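Local atomic coordinates of Svp1-like protein 2 (Kluyveromyces lactis, PDB entry 4V16), a protein that probably binds phosphatidylinositol 3,5-bisphosphate through a beta-propeller, associating with membranes, and is thought to take part in mitochondrial or peroxisomal functions and amino acid signalling. Residues 15-20 / 297-302; 223-229 / 241-246; 288-294 / 306-310. Residue numbers count along the deposited sequence, not the author numbering.

Contact 1. Residues 15-20 / 297-302; sequences NPIVDY and VWPNRR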
# COMPACT_ATOMS: atom_id res chain seq x y z
N ASN A 15 -3.59 -23.72 -3.13
CA ASN A 15 -2.73 -22.85 -2.32
C ASN A 15 -3.40 -21.52 -1.99
O ASN A 15 -3.66 -20.72 -2.90
CB ASN A 15 -1.41 -22.59 -3.06
CG ASN A 15 -0.31 -23.54 -2.64
OD1 ASN A 15 -0.08 -23.77 -1.45
ND2 ASN A 15 0.38 -24.10 -3.63
N PRO A 16 -3.67 -21.26 -0.70
CA PRO A 16 -4.25 -19.96 -0.34
C PRO A 16 -3.19 -18.86 -0.24
O PRO A 16 -2.04 -19.15 0.09
CB PRO A 16 -4.87 -20.23 1.03
CG PRO A 16 -3.99 -21.27 1.62
CD PRO A 16 -3.51 -22.13 0.48
N ILE A 17 -3.58 -17.62 -0.53
CA ILE A 17 -2.67 -16.49 -0.37
C ILE A 17 -2.67 -16.02 1.08
O ILE A 17 -3.70 -15.61 1.62
CB ILE A 17 -3.06 -15.33 -1.31
CG1 ILE A 17 -2.64 -15.66 -2.74
CG2 ILE A 17 -2.40 -14.02 -0.86
CD1 ILE A 17 -3.05 -14.63 -3.79
N VAL A 18 -1.50 -16.10 1.71
CA VAL A 18 -1.33 -15.68 3.10
C VAL A 18 -1.20 -14.16 3.17
O VAL A 18 -1.89 -13.50 3.94
CB VAL A 18 -0.10 -16.34 3.73
CG1 VAL A 18 0.17 -15.77 5.13
CG2 VAL A 18 -0.28 -17.85 3.79
N ASP A 19 -0.29 -13.62 2.36
CA ASP A 19 -0.12 -12.18 2.25
C ASP A 19 0.27 -11.82 0.83
O ASP A 19 0.80 -12.65 0.09
CB ASP A 19 0.93 -11.67 3.24
CG ASP A 19 0.92 -10.15 3.37
OD1 ASP A 19 -0.18 -9.56 3.45
OD2 ASP A 19 2.01 -9.54 3.39
N TYR A 20 0.01 -10.57 0.45
CA TYR A 20 0.35 -10.08 -0.88
C TYR A 20 0.59 -8.58 -0.82
O TYR A 20 0.01 -7.88 0.00
CB TYR A 20 -0.76 -10.41 -1.88
CG TYR A 20 -2.06 -9.68 -1.63
CD1 TYR A 20 -2.81 -9.93 -0.48
CD2 TYR A 20 -2.55 -8.74 -2.53
CE1 TYR A 20 -3.99 -9.27 -0.24
CE2 TYR A 20 -3.74 -8.08 -2.30
CZ TYR A 20 -4.45 -8.34 -1.15
OH TYR A 20 -5.64 -7.69 -0.91
N VAL A 297 -6.02 -6.60 -7.69
CA VAL A 297 -5.66 -7.97 -7.33
C VAL A 297 -6.59 -8.50 -6.24
O VAL A 297 -6.75 -7.87 -5.19
CB VAL A 297 -4.20 -8.05 -6.85
CG1 VAL A 297 -3.90 -9.43 -6.26
CG2 VAL A 297 -3.25 -7.75 -8.00
N TRP A 298 -7.19 -9.66 -6.50
CA TRP A 298 -8.10 -10.29 -5.55
C TRP A 298 -7.43 -11.50 -4.89
O TRP A 298 -7.23 -12.52 -5.55
CB TRP A 298 -9.39 -10.72 -6.25
CG TRP A 298 -10.12 -9.59 -6.92
CD1 TRP A 298 -10.07 -9.26 -8.24
CD2 TRP A 298 -11.01 -8.66 -6.30
NE1 TRP A 298 -10.88 -8.17 -8.49
CE2 TRP A 298 -11.47 -7.78 -7.31
CE3 TRP A 298 -11.47 -8.47 -4.99
CZ2 TRP A 298 -12.35 -6.74 -7.06
CZ3 TRP A 298 -12.35 -7.43 -4.74
CH2 TRP A 298 -12.78 -6.58 -5.77
N PRO A 299 -7.09 -11.39 -3.60
CA PRO A 299 -6.32 -12.47 -2.95
C PRO A 299 -7.06 -13.80 -2.86
O PRO A 299 -6.51 -14.83 -3.27
CB PRO A 299 -6.04 -11.91 -1.55
CG PRO A 299 -7.09 -10.88 -1.32
CD PRO A 299 -7.37 -10.29 -2.67
N ASN A 300 -8.28 -13.80 -2.32
CA ASN A 300 -9.01 -15.04 -2.10
C ASN A 300 -9.34 -15.78 -3.40
O ASN A 300 -9.25 -17.01 -3.46
CB ASN A 300 -10.29 -14.77 -1.31
CG ASN A 300 -10.02 -14.38 0.13
OD1 ASN A 300 -9.01 -14.77 0.72
ND2 ASN A 300 -10.94 -13.62 0.72
N ARG A 301 -9.72 -15.03 -4.43
CA ARG A 301 -10.06 -15.63 -5.72
C ARG A 301 -8.82 -15.87 -6.57
O ARG A 301 -8.90 -16.49 -7.63
CB ARG A 301 -11.03 -14.73 -6.48
CG ARG A 301 -12.28 -14.36 -5.69
CD ARG A 301 -13.53 -14.96 -6.30
NE ARG A 301 -13.91 -14.32 -7.57
CZ ARG A 301 -14.39 -13.09 -7.67
NH1 ARG A 301 -14.56 -12.33 -6.59
NH2 ARG A 301 -14.71 -12.60 -8.86
N ARG A 302 -7.67 -15.38 -6.10
CA ARG A 302 -6.43 -15.42 -6.87
C ARG A 302 -6.67 -14.88 -8.28
O ARG A 302 -6.53 -15.61 -9.27
CB ARG A 302 -5.87 -16.85 -6.93
CG ARG A 302 -5.55 -17.46 -5.58
CD ARG A 302 -4.83 -18.79 -5.73
NE ARG A 302 -3.49 -18.62 -6.31
CZ ARG A 302 -2.35 -18.59 -5.62
NH1 ARG A 302 -2.35 -18.72 -4.30
NH2 ARG A 302 -1.20 -18.44 -6.26
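A partly buried packing contact between the N-terminal segment and a turn in the last blade joins the first and last blades of the propeller: 15-20 leads into the innermost strand of the first blade, 19-22, and 297-302 takes in the end of strand 293-298 and the turn leading to strand 303-312. P299 lies over one face of the Y20 ring in a CH-pi contact, its CB 4.0 Å from the ring centroid and 28° off the normal. V297 CG1 approaches Y20 CD2 at 4.0 Å, while the Y20 hydroxyl is hydrogen-bonded to D283. In this seven-bladed fold each sheet has four consecutive strands, so no N-terminal strand completes the last sheet, and the first and last blades meet here through side-chain packing and an arginine-to-backbone bond. The turn bends back on itself through R302 N to P299 O (3.1 Å), and R302, with positive phi, directs its side chain at the incoming N-terminal loop. There R302 NH1 gives a weak hydrogen bond to N15 O (2.8 Å, 120° at the hydrogen). I17 fills the space between, with CD1 over a face of the R302 guanidinium and 3.5 Å from P299 O, before a classic bulge at V18 and D19, opposite S32, begins the strand.

Contact 2. Residues 223-229 / 241-246; sequences DRTSIID and VVSDKW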
# COMPACT_ATOMS: atom_id res chain seq x y z
N ASP A 223 -23.41 7.82 1.85
CA ASP A 223 -23.46 6.81 2.89
C ASP A 223 -22.05 6.42 3.34
O ASP A 223 -21.08 6.61 2.60
CB ASP A 223 -24.22 5.57 2.41
CG ASP A 223 -23.83 5.14 1.00
OD1 ASP A 223 -22.67 5.35 0.60
OD2 ASP A 223 -24.70 4.58 0.29
N ARG A 224 -21.95 5.90 4.55
CA ARG A 224 -20.66 5.55 5.13
C ARG A 224 -20.22 4.15 4.71
O ARG A 224 -21.02 3.21 4.67
CB ARG A 224 -20.73 5.63 6.66
CG ARG A 224 -20.85 7.05 7.18
CD ARG A 224 -21.08 7.08 8.68
NE ARG A 224 -22.34 6.45 9.05
CZ ARG A 224 -22.83 6.42 10.28
NH1 ARG A 224 -22.16 6.97 11.29
NH2 ARG A 224 -23.99 5.82 10.52
N THR A 225 -18.94 4.04 4.38
CA THR A 225 -18.34 2.78 3.96
C THR A 225 -16.92 2.67 4.48
O THR A 225 -16.29 3.69 4.78
CB THR A 225 -18.31 2.65 2.42
OG1 THR A 225 -17.63 3.79 1.86
CG2 THR A 225 -19.71 2.56 1.84
N SER A 226 -16.42 1.45 4.61
CA SER A 226 -15.02 1.24 4.92
C SER A 226 -14.23 1.18 3.61
O SER A 226 -14.63 0.49 2.67
CB SER A 226 -14.82 -0.04 5.73
OG SER A 226 -15.28 -1.18 5.02
N ILE A 227 -13.13 1.91 3.56
CA ILE A 227 -12.32 2.00 2.35
C ILE A 227 -11.25 0.91 2.34
O ILE A 227 -10.45 0.79 3.27
CB ILE A 227 -11.67 3.39 2.23
CG1 ILE A 227 -12.76 4.42 1.92
CG2 ILE A 227 -10.61 3.41 1.14
CD1 ILE A 227 -12.35 5.84 2.21
N ILE A 228 -11.24 0.12 1.27
CA ILE A 228 -10.38 -1.05 1.17
C ILE A 228 -8.97 -0.69 0.73
O ILE A 228 -7.99 -1.22 1.26
CB ILE A 228 -10.95 -2.09 0.18
CG1 ILE A 228 -12.41 -2.40 0.51
CG2 ILE A 228 -10.11 -3.36 0.19
CD1 ILE A 228 -12.64 -2.90 1.92
N ASP A 229 -8.85 0.19 -0.26
CA ASP A 229 -7.53 0.62 -0.72
C ASP A 229 -7.57 1.93 -1.50
O ASP A 229 -8.58 2.29 -2.11
CB ASP A 229 -6.90 -0.47 -1.59
CG ASP A 229 -5.40 -0.27 -1.78
OD1 ASP A 229 -4.75 0.25 -0.85
OD2 ASP A 229 -4.88 -0.64 -2.85
N VAL A 241 -9.73 4.70 -5.78
CA VAL A 241 -10.28 4.31 -4.48
C VAL A 241 -11.28 3.17 -4.64
O VAL A 241 -12.07 3.16 -5.57
CB VAL A 241 -10.99 5.50 -3.79
CG1 VAL A 241 -11.51 5.09 -2.42
CG2 VAL A 241 -10.04 6.69 -3.67
N VAL A 242 -11.24 2.22 -3.70
CA VAL A 242 -12.20 1.12 -3.67
C VAL A 242 -12.79 0.98 -2.26
O VAL A 242 -12.06 0.93 -1.28
CB VAL A 242 -11.55 -0.22 -4.09
CG1 VAL A 242 -12.54 -1.36 -3.95
CG2 VAL A 242 -11.04 -0.13 -5.52
N SER A 243 -14.12 0.93 -2.19
CA SER A 243 -14.82 0.81 -0.92
C SER A 243 -15.34 -0.61 -0.71
O SER A 243 -15.27 -1.44 -1.61
CB SER A 243 -15.99 1.80 -0.87
OG SER A 243 -16.88 1.57 -1.95
N ASP A 244 -15.87 -0.88 0.48
CA ASP A 244 -16.46 -2.18 0.76
C ASP A 244 -17.81 -2.31 0.06
O ASP A 244 -18.43 -3.37 0.07
CB ASP A 244 -16.59 -2.41 2.27
CG ASP A 244 -17.58 -1.46 2.93
OD1 ASP A 244 -18.05 -0.51 2.27
OD2 ASP A 244 -17.89 -1.66 4.13
N LYS A 245 -18.28 -1.20 -0.52
CA LYS A 245 -19.38 -1.24 -1.48
C LYS A 245 -18.93 -1.93 -2.77
O LYS A 245 -19.75 -2.34 -3.59
CB LYS A 245 -19.88 0.17 -1.81
CG LYS A 245 -21.14 0.61 -1.10
CD LYS A 245 -21.78 1.76 -1.86
CE LYS A 245 -22.84 2.47 -1.05
NZ LYS A 245 -23.47 3.57 -1.84
N TRP A 246 -17.61 -2.03 -2.93
CA TRP A 246 -17.00 -2.65 -4.10
C TRP A 246 -17.30 -1.84 -5.35
O TRP A 246 -17.67 -2.38 -6.39
CB TRP A 246 -17.44 -4.10 -4.24
CG TRP A 246 -17.15 -4.87 -3.00
CD1 TRP A 246 -18.04 -5.49 -2.18
CD2 TRP A 246 -15.86 -5.06 -2.41
NE1 TRP A 246 -17.39 -6.07 -1.13
CE2 TRP A 246 -16.04 -5.82 -1.24
CE3 TRP A 246 -14.56 -4.67 -2.77
CZ2 TRP A 246 -14.98 -6.20 -0.43
CZ3 TRP A 246 -13.51 -5.05 -1.95
CH2 TRP A 246 -13.73 -5.80 -0.79
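Strands 227-229 and 241-243 run antiparallel at 135°, their axes 4.6 Å apart at closest approach. I227 and S243 form a non-hydrogen-bonded pair with CA atoms 4.3 Å apart; the register then slips by one, so that I228 and D229 both face V242 in a classic beta bulge. V242 O accepts from I228 N (2.8 Å) and, weakly, from D229 N (3.4 Å), while V242 N returns a bond to D229 O (3.1 Å). I228 has the helical backbone angles (-82°/-43°) of the first bulge position. Just outside the paired strands, before 227 and after 243, D244 N bonds to S226 O (2.9 Å), and a type I turn from S243 to W246, closed by W246 N to S243 O (2.8 Å), carries the chain toward the next strand. The two strands are the innermost pair of a four-stranded WD-repeat blade, the sixth of the propeller. The bulge turns I228 toward the second segment, where its CG1 lies 3.6 Å from S243 C and 3.8 Å from W246 CZ3. I227 CG2 meets V241 CG1 at 4.0 Å beside M184 of the preceding blade. D229 instead reaches the blades to either side, with a salt bridge to R186 and a hydrogen bond from the backbone N of I286. Polar contacts dominate toward the surface: D244 OD2 accepts weak bonds from S226 OG (2.8 Å) and S226 N (3.5 Å), and K245 NZ makes a salt bridge with D223 OD2 (2.7 Å), D223 also being paired with R220.

Contact 3. Residues 288-294 / 306-310; sequences WISDTGL and TFKLN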
# COMPACT_ATOMS: atom_id res chain seq x y z
N TRP A 288 -1.62 0.89 -10.38
CA TRP A 288 -1.57 1.57 -11.67
C TRP A 288 -0.46 0.99 -12.53
O TRP A 288 0.70 0.98 -12.13
CB TRP A 288 -1.34 3.07 -11.48
CG TRP A 288 -2.50 3.80 -10.88
CD1 TRP A 288 -2.81 3.90 -9.55
CD2 TRP A 288 -3.50 4.55 -11.58
NE1 TRP A 288 -3.94 4.66 -9.38
CE2 TRP A 288 -4.38 5.07 -10.61
CE3 TRP A 288 -3.73 4.83 -12.93
CZ2 TRP A 288 -5.48 5.86 -10.95
CZ3 TRP A 288 -4.82 5.61 -13.26
CH2 TRP A 288 -5.68 6.11 -12.28
N ILE A 289 -0.82 0.50 -13.71
CA ILE A 289 0.16 -0.04 -14.65
C ILE A 289 0.58 1.03 -15.65
O ILE A 289 1.55 0.85 -16.39
CB ILE A 289 -0.39 -1.27 -15.40
CG1 ILE A 289 -1.69 -0.91 -16.14
CG2 ILE A 289 -0.62 -2.41 -14.43
CD1 ILE A 289 -2.19 -2.01 -17.04
N SER A 290 -0.15 2.14 -15.65
CA SER A 290 0.20 3.29 -16.47
C SER A 290 -0.57 4.50 -15.96
O SER A 290 -1.17 4.45 -14.88
CB SER A 290 -0.13 3.04 -17.95
OG SER A 290 -1.53 2.96 -18.15
N ASP A 291 -0.54 5.59 -16.71
CA ASP A 291 -1.31 6.78 -16.35
C ASP A 291 -2.79 6.60 -16.67
O ASP A 291 -3.61 7.43 -16.29
CB ASP A 291 -0.77 8.01 -17.08
CG ASP A 291 0.52 8.55 -16.46
OD1 ASP A 291 0.62 8.59 -15.21
OD2 ASP A 291 1.43 8.93 -17.23
N THR A 292 -3.12 5.51 -17.36
CA THR A 292 -4.49 5.24 -17.77
C THR A 292 -4.88 3.77 -17.60
O THR A 292 -5.86 3.31 -18.18
CB THR A 292 -4.71 5.64 -19.25
OG1 THR A 292 -3.70 5.03 -20.07
CG2 THR A 292 -4.65 7.15 -19.42
N GLY A 293 -4.11 3.04 -16.80
CA GLY A 293 -4.37 1.62 -16.57
C GLY A 293 -4.22 1.22 -15.12
O GLY A 293 -3.23 1.58 -14.47
N LEU A 294 -5.19 0.47 -14.61
CA LEU A 294 -5.16 -0.05 -13.25
C LEU A 294 -5.23 -1.57 -13.23
O LEU A 294 -5.68 -2.19 -14.20
CB LEU A 294 -6.32 0.50 -12.41
CG LEU A 294 -6.33 1.99 -12.07
CD1 LEU A 294 -6.82 2.81 -13.25
CD2 LEU A 294 -7.21 2.23 -10.86
N THR A 306 -7.77 -6.20 -15.01
CA THR A 306 -7.10 -5.11 -15.71
C THR A 306 -8.11 -4.08 -16.22
O THR A 306 -9.04 -4.44 -16.94
CB THR A 306 -6.26 -5.62 -16.90
OG1 THR A 306 -5.36 -6.64 -16.45
CG2 THR A 306 -5.48 -4.49 -17.54
N PHE A 307 -7.91 -2.82 -15.85
CA PHE A 307 -8.82 -1.74 -16.24
C PHE A 307 -8.15 -0.74 -17.18
O PHE A 307 -6.94 -0.50 -17.09
CB PHE A 307 -9.33 -1.00 -15.00
CG PHE A 307 -10.31 -1.78 -14.18
CD1 PHE A 307 -9.87 -2.61 -13.16
CD2 PHE A 307 -11.67 -1.68 -14.42
CE1 PHE A 307 -10.77 -3.33 -12.40
CE2 PHE A 307 -12.58 -2.40 -13.67
CZ PHE A 307 -12.13 -3.23 -12.66
N LYS A 308 -8.94 -0.17 -18.08
CA LYS A 308 -8.50 0.96 -18.90
C LYS A 308 -9.29 2.21 -18.53
O LYS A 308 -10.52 2.17 -18.44
CB LYS A 308 -8.66 0.65 -20.39
CG LYS A 308 -8.19 1.77 -21.33
CD LYS A 308 -6.67 1.96 -21.27
CE LYS A 308 -6.23 3.22 -21.99
NZ LYS A 308 -6.51 3.17 -23.45
N LEU A 309 -8.58 3.31 -18.32
CA LEU A 309 -9.21 4.58 -17.99
C LEU A 309 -9.35 5.42 -19.26
O LEU A 309 -8.39 6.06 -19.69
CB LEU A 309 -8.40 5.33 -16.93
CG LEU A 309 -8.96 6.67 -16.45
CD1 LEU A 309 -10.36 6.52 -15.89
CD2 LEU A 309 -8.04 7.28 -15.41
N ASN A 310 -10.54 5.39 -19.85
CA ASN A 310 -10.78 6.07 -21.12
C ASN A 310 -11.22 7.52 -20.95
O ASN A 310 -11.76 7.89 -19.90
CB ASN A 310 -11.84 5.31 -21.92
CG ASN A 310 -11.32 4.02 -22.51
OD1 ASN A 310 -10.20 3.97 -23.03
ND2 ASN A 310 -12.12 2.96 -22.43
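An antiparallel hairpin of the last propeller blade, strands 293-298 and 303-312, begins here beside the connection from strand 285-288. L309 N to T292 O (2.7 Å), L294 N to F307 O (3.2 Å) and F307 N to L294 O (2.8 Å) hold the backbones together. L294 and F307, both m at chi1, share one face of the sheet, with CB atoms 4.2 Å apart; L294 also rests on A240 and F307 meets F273 edge-to-face, both in the preceding blade. On the other face K308 is t, p at its first two torsions, which brings CD within 3.5 Å of T292 O. The p rotamer of S290 lets its OG accept from T292 N (3.1 Å), an ST turn. I289, also p at chi1, occupies the space beside G293, where a CB would come within 2.8 Å of I289 CG1. W288, hydrogen-bonded through NE1 to R231 O, presents its ring edge to the t, p side chain of L309, CH2 lying 4.1 Å from L309 CD2.

All three contacts are partly buried, but they differ in what they join. Contacts 2 and 3 lie within single blades, pairing neighbouring strands of the sixth and seventh, whereas contact 1 links the first blade to the last without any backbone pairing. Contact 3 has a regular register and mostly apolar side chains, none of its touching residues being exposed; contact 2 is broken by a bulge and runs out into charged surface residues. Contact 1 combines aromatic packing with one weak arginine bond at its outer end. Strand 293-298 serves both contact 1 and contact 3, and W298 CZ3 touches W246 CZ3 of contact 2 (3.8 Å); contacts 2 and 3 do not touch.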